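Side-chain contacts in 2-hydroxyethylphosphonate dioxygenase (Streptomyces viridochromogenes, PDB 4YAR), which catalyses the iron-dependent oxidative cleavage of 2-hydroxyethylphosphonate to hydroxymethylphosphonate and formate, a step in the biosynthesis of the antibiotic phosphinothricin tripeptide: residues A[242-245]-A[246-250]; A[298-301]-A[302-306]. The protein carries 1 engineered substitution. All coordinates share one frame; numbering follows the deposited sequence.

Contact 1 of 2, residues A[242-245]-A[246-250]; sequences RAHT and RTSAA
Thr245 and Ser248 turn their hydroxyls toward each other's backbone because their first torsions are alike. In Thr245 chi1 is 61°, which places OG1 between its own N and carbonyl carbon and over the first turn of the helix that begins at Arg246. Ser248 has nearly the same value, 60°, and its OG points back to the start of that turn. The result is a capping box with Thr245 as N-cap. Ser248 N donates to Thr245 OG1 at 3.1 Å, and the bond is almost straight, 173° at the hydrogen. In return Thr245 N donates to Ser248 OG at 2.9 Å, though the position of that OG is less certain. The two bonds occupy N-H groups that the first helical turn cannot pair within itself. The regular helix bonding begins here too, with Ala249 N donating to Thr245 O at 2.9 Å. The methyl of Ala249 lies close by, its CB 3.3 Å from Thr245 O. His244 lies next to Ser248, but the orientation of its ring is doubtful. Just before it, Ala243 has positive phi and is the C-prime residue of a Schellman motif that ends helix 231-241. One helix therefore stops and the next starts within a few residues, at the opening of a predicted helix-turn-helix segment. The extended chain of Arg246 ends in salt bridges to Asp236 of helix 231-241 and Glu261 of helix 257-265. Ala249 packs on Leu239 of helix 231-241 and on Leu283 of helix 270-283.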
loop_
_atom_site.group_PDB
_atom_site.type_symbol
_atom_site.label_atom_id
_atom_site.label_comp_id
_atom_site.label_asym_id
_atom_site.label_seq_id
_atom_site.Cartn_x
_atom_site.Cartn_y
_atom_site.Cartn_z
ATOM N N ARG A 242 -22.651 -18.467 -11.694
ATOM C CA ARG A 242 -23.525 -19.372 -11.010
ATOM C C ARG A 242 -24.584 -20.007 -11.878
ATOM O O ARG A 242 -25.524 -20.588 -11.361
ATOM C CB ARG A 242 -24.216 -18.631 -9.884
ATOM C CG ARG A 242 -23.213 -18.097 -8.834
ATOM C CD ARG A 242 -23.702 -16.973 -7.979
ATOM N NE ARG A 242 -22.693 -16.729 -6.929
ATOM C CZ ARG A 242 -21.556 -16.071 -7.103
ATOM N NH1 ARG A 242 -21.271 -15.507 -8.253
ATOM N NH2 ARG A 242 -20.710 -15.958 -6.081
ATOM N N ALA A 243 -24.408 -19.929 -13.182
ATOM C CA ALA A 243 -25.338 -20.502 -14.180
ATOM C C ALA A 243 -26.746 -20.003 -13.935
ATOM O O ALA A 243 -27.746 -20.755 -14.002
ATOM C CB ALA A 243 -25.272 -22.016 -14.160
ATOM N N HIS A 244 -26.786 -18.712 -13.666
ATOM C CA HIS A 244 -28.054 -17.966 -13.491
ATOM C C HIS A 244 -28.200 -16.870 -14.510
ATOM O O HIS A 244 -27.217 -16.304 -15.009
ATOM C CB HIS A 244 -28.155 -17.368 -12.071
ATOM C CG HIS A 244 -28.845 -18.227 -11.062
ATOM N ND1 HIS A 244 -28.189 -18.788 -9.986
ATOM C CD2 HIS A 244 -30.156 -18.549 -10.892
ATOM C CE1 HIS A 244 -29.033 -19.480 -9.247
ATOM N NE2 HIS A 244 -30.236 -19.323 -9.758
ATOM N N THR A 245 -29.465 -16.496 -14.788
ATOM C CA THR A 245 -29.816 -15.303 -15.542
ATOM C C THR A 245 -30.464 -14.314 -14.577
ATOM O O THR A 245 -30.781 -14.686 -13.452
ATOM C CB THR A 245 -30.874 -15.594 -16.661
ATOM O OG1 THR A 245 -32.100 -16.090 -16.059
ATOM C CG2 THR A 245 -30.295 -16.639 -17.670
ATOM N N ARG A 246 -30.685 -13.071 -15.015
ATOM C CA ARG A 246 -31.415 -12.122 -14.183
ATOM C C ARG A 246 -32.776 -12.664 -13.768
ATOM O O ARG A 246 -33.178 -12.529 -12.635
ATOM C CB ARG A 246 -31.566 -10.762 -14.829
ATOM C CG ARG A 246 -30.275 -9.992 -14.893
ATOM C CD ARG A 246 -30.507 -8.515 -15.221
ATOM N NE ARG A 246 -29.239 -7.846 -15.412
ATOM C CZ ARG A 246 -29.085 -6.536 -15.627
ATOM N NH1 ARG A 246 -30.148 -5.727 -15.655
ATOM N NH2 ARG A 246 -27.875 -6.029 -15.775
ATOM N N THR A 247 -33.495 -13.301 -14.693
ATOM C CA THR A 247 -34.739 -13.961 -14.371
ATOM C C THR A 247 -34.689 -15.076 -13.343
ATOM O O THR A 247 -35.434 -14.980 -12.390
ATOM C CB THR A 247 -35.387 -14.479 -15.698
ATOM O OG1 THR A 247 -35.470 -13.387 -16.621
ATOM C CG2 THR A 247 -36.675 -15.130 -15.418
ATOM N N SER A 248 -33.788 -16.089 -13.482
ATOM C CA SER A 248 -33.708 -17.138 -12.533
ATOM C C SER A 248 -33.197 -16.620 -11.187
ATOM O O SER A 248 -33.577 -17.159 -10.177
ATOM C CB SER A 248 -32.812 -18.293 -13.038
ATOM O OG SER A 248 -31.519 -17.817 -13.285
ATOM N N ALA A 249 -32.305 -15.622 -11.190
ATOM C CA ALA A 249 -31.739 -15.090 -9.922
ATOM C C ALA A 249 -32.828 -14.392 -9.105
ATOM O O ALA A 249 -32.972 -14.620 -7.872
ATOM C CB ALA A 249 -30.620 -14.113 -10.243
ATOM N N ALA A 250 -33.595 -13.567 -9.783
ATOM C CA ALA A 250 -34.693 -12.839 -9.106
ATOM C C ALA A 250 -35.727 -13.801 -8.508
ATOM O O ALA A 250 -36.033 -13.767 -7.297
ATOM C CB ALA A 250 -35.270 -11.813 -10.036
#

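Contact 2 of 2, residues A[298-301]-A[302-306]; sequences DGVG and KTWTT
Val300 and Trp304 lie side by side and point the same way from a tight turn of the chain. The branch of Val300 that touches is CG2. It makes an oblique apolar contact with the six-membered ring of the indole, 4.0 Å from Trp304 CE3 and 4.1 Å from Trp304 CZ3. On the tryptophan side, CG is anti to the backbone N (chi1 -166°), which carries the indole out alongside the valine. The backbone beneath holds the two residues together. Trp304 N donates to Val300 O at 3.1 Å, with an angle of 142° at the hydrogen, so the bond is bent. Val300 O also takes a weak bond from Thr303 N at 3.3 Å. One carbonyl thus gathers two successive N-H groups, as in a single helical turn. Trp304 CB rests 3.4 Å from Val300 O. Past the turn the chain extends, and Thr305 OG1 donates back to Thr303 O at 3.0 Å. Lys302 leads the other way, about 4 Å from a bound sodium ion, and its NZ makes a weak hydrogen bond to Asp295 O. The Val300 side chain is about 5 Å from that of His176 on the substrate-site strand. The turn precedes helix 307-312, for which Thr306 is the N-cap. It lies against strand 173-176: Val300 and Trp304 both meet Tyr174, Trp304 makes a cation-pi contact with Arg157, and Thr305 bonds to Ser173 through the backbone.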
loop_
_atom_site.group_PDB
_atom_site.type_symbol
_atom_site.label_atom_id
_atom_site.label_comp_id
_atom_site.label_asym_id
_atom_site.label_seq_id
_atom_site.Cartn_x
_atom_site.Cartn_y
_atom_site.Cartn_z
ATOM N N ASP A 298 -8.803 11.655 -13.827
ATOM C CA ASP A 298 -7.329 11.473 -13.981
ATOM C C ASP A 298 -6.468 12.747 -13.880
ATOM O O ASP A 298 -5.230 12.660 -13.928
ATOM C CB ASP A 298 -6.968 10.642 -15.248
ATOM C CG ASP A 298 -6.855 11.479 -16.533
ATOM O OD1 ASP A 298 -7.469 12.559 -16.621
ATOM O OD2 ASP A 298 -6.158 11.032 -17.469
ATOM N N GLY A 299 -7.108 13.907 -13.726
ATOM C CA GLY A 299 -6.401 15.106 -13.282
ATOM C C GLY A 299 -5.723 14.893 -11.939
ATOM O O GLY A 299 -5.876 13.845 -11.295
ATOM N N VAL A 300 -4.939 15.874 -11.518
ATOM C CA VAL A 300 -4.375 15.865 -10.162
ATOM C C VAL A 300 -5.199 16.825 -9.274
ATOM O O VAL A 300 -5.044 16.828 -8.055
ATOM C CB VAL A 300 -2.841 16.156 -10.162
ATOM C CG1 VAL A 300 -2.091 15.105 -10.993
ATOM C CG2 VAL A 300 -2.517 17.564 -10.676
ATOM N N GLY A 301 -6.105 17.590 -9.888
ATOM C CA GLY A 301 -7.007 18.507 -9.183
ATOM C C GLY A 301 -7.801 17.928 -8.025
ATOM O O GLY A 301 -7.910 18.577 -6.987
ATOM N N LYS A 302 -8.338 16.710 -8.153
ATOM C CA LYS A 302 -9.212 16.165 -7.126
ATOM C C LYS A 302 -8.435 15.885 -5.867
ATOM O O LYS A 302 -8.953 16.084 -4.808
ATOM C CB LYS A 302 -9.959 14.882 -7.578
ATOM C CG LYS A 302 -11.302 14.563 -6.868
ATOM C CD LYS A 302 -11.643 13.054 -7.026
ATOM C CE LYS A 302 -13.072 12.571 -6.630
ATOM N NZ LYS A 302 -13.449 11.157 -7.092
ATOM N N THR A 303 -7.199 15.395 -5.945
ATOM C CA THR A 303 -6.571 15.001 -4.671
ATOM C C THR A 303 -5.667 16.110 -4.130
ATOM O O THR A 303 -5.240 16.106 -2.921
ATOM C CB THR A 303 -5.712 13.751 -4.839
ATOM O OG1 THR A 303 -4.730 14.018 -5.842
ATOM C CG2 THR A 303 -6.536 12.632 -5.283
ATOM N N TRP A 304 -5.311 17.008 -5.012
ATOM C CA TRP A 304 -4.397 18.105 -4.663
ATOM C C TRP A 304 -4.697 18.693 -3.281
ATOM O O TRP A 304 -5.826 19.128 -3.013
ATOM C CB TRP A 304 -4.540 19.197 -5.656
ATOM C CG TRP A 304 -3.430 20.250 -5.639
ATOM C CD1 TRP A 304 -3.410 21.430 -4.951
ATOM C CD2 TRP A 304 -2.197 20.169 -6.341
ATOM N NE1 TRP A 304 -2.239 22.119 -5.241
ATOM C CE2 TRP A 304 -1.471 21.344 -6.066
ATOM C CE3 TRP A 304 -1.616 19.198 -7.186
ATOM C CZ2 TRP A 304 -0.230 21.598 -6.628
ATOM C CZ3 TRP A 304 -0.381 19.454 -7.729
ATOM C CH2 TRP A 304 0.302 20.644 -7.450
ATOM N N THR A 305 -3.686 18.814 -2.441
ATOM C CA THR A 305 -3.871 19.340 -1.081
ATOM C C THR A 305 -2.847 20.471 -0.844
ATOM O O THR A 305 -1.629 20.261 -0.926
ATOM C CB THR A 305 -3.695 18.270 -0.038
ATOM O OG1 THR A 305 -4.676 17.263 -0.249
ATOM C CG2 THR A 305 -3.800 18.758 1.372
ATOM N N THR A 306 -3.373 21.670 -0.602
ATOM C CA THR A 306 -2.508 22.850 -0.450
ATOM C C THR A 306 -2.015 22.940 0.986
ATOM O O THR A 306 -2.525 22.293 1.881
ATOM C CB THR A 306 -3.247 24.170 -0.751
ATOM O OG1 THR A 306 -4.326 24.332 0.177
ATOM C CG2 THR A 306 -3.787 24.184 -2.135
#

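Contact 1 comes first along the chain and closes before contact 2 opens. Their centres are 42 Å apart, their nearest atoms about 24 Å, and they do not touch. Helix 270-283 lies between them in sequence. Residues 242-250 pack on that helix, whereas 298-306 belong to the loop that leads from it to helix 307-312. Contact 1 is part of the helical second HTH cro/C1-type region, away from the substrate and metal sites. Contact 2 lies against the outer strand 173-176 of the six-stranded antiparallel sheet. That strand carries the engineered His176, at a position that binds substrate in this enzyme's dimer. Contact 1 thus belongs to the helical part of the protein, and contact 2 lies near the substrate-site strand.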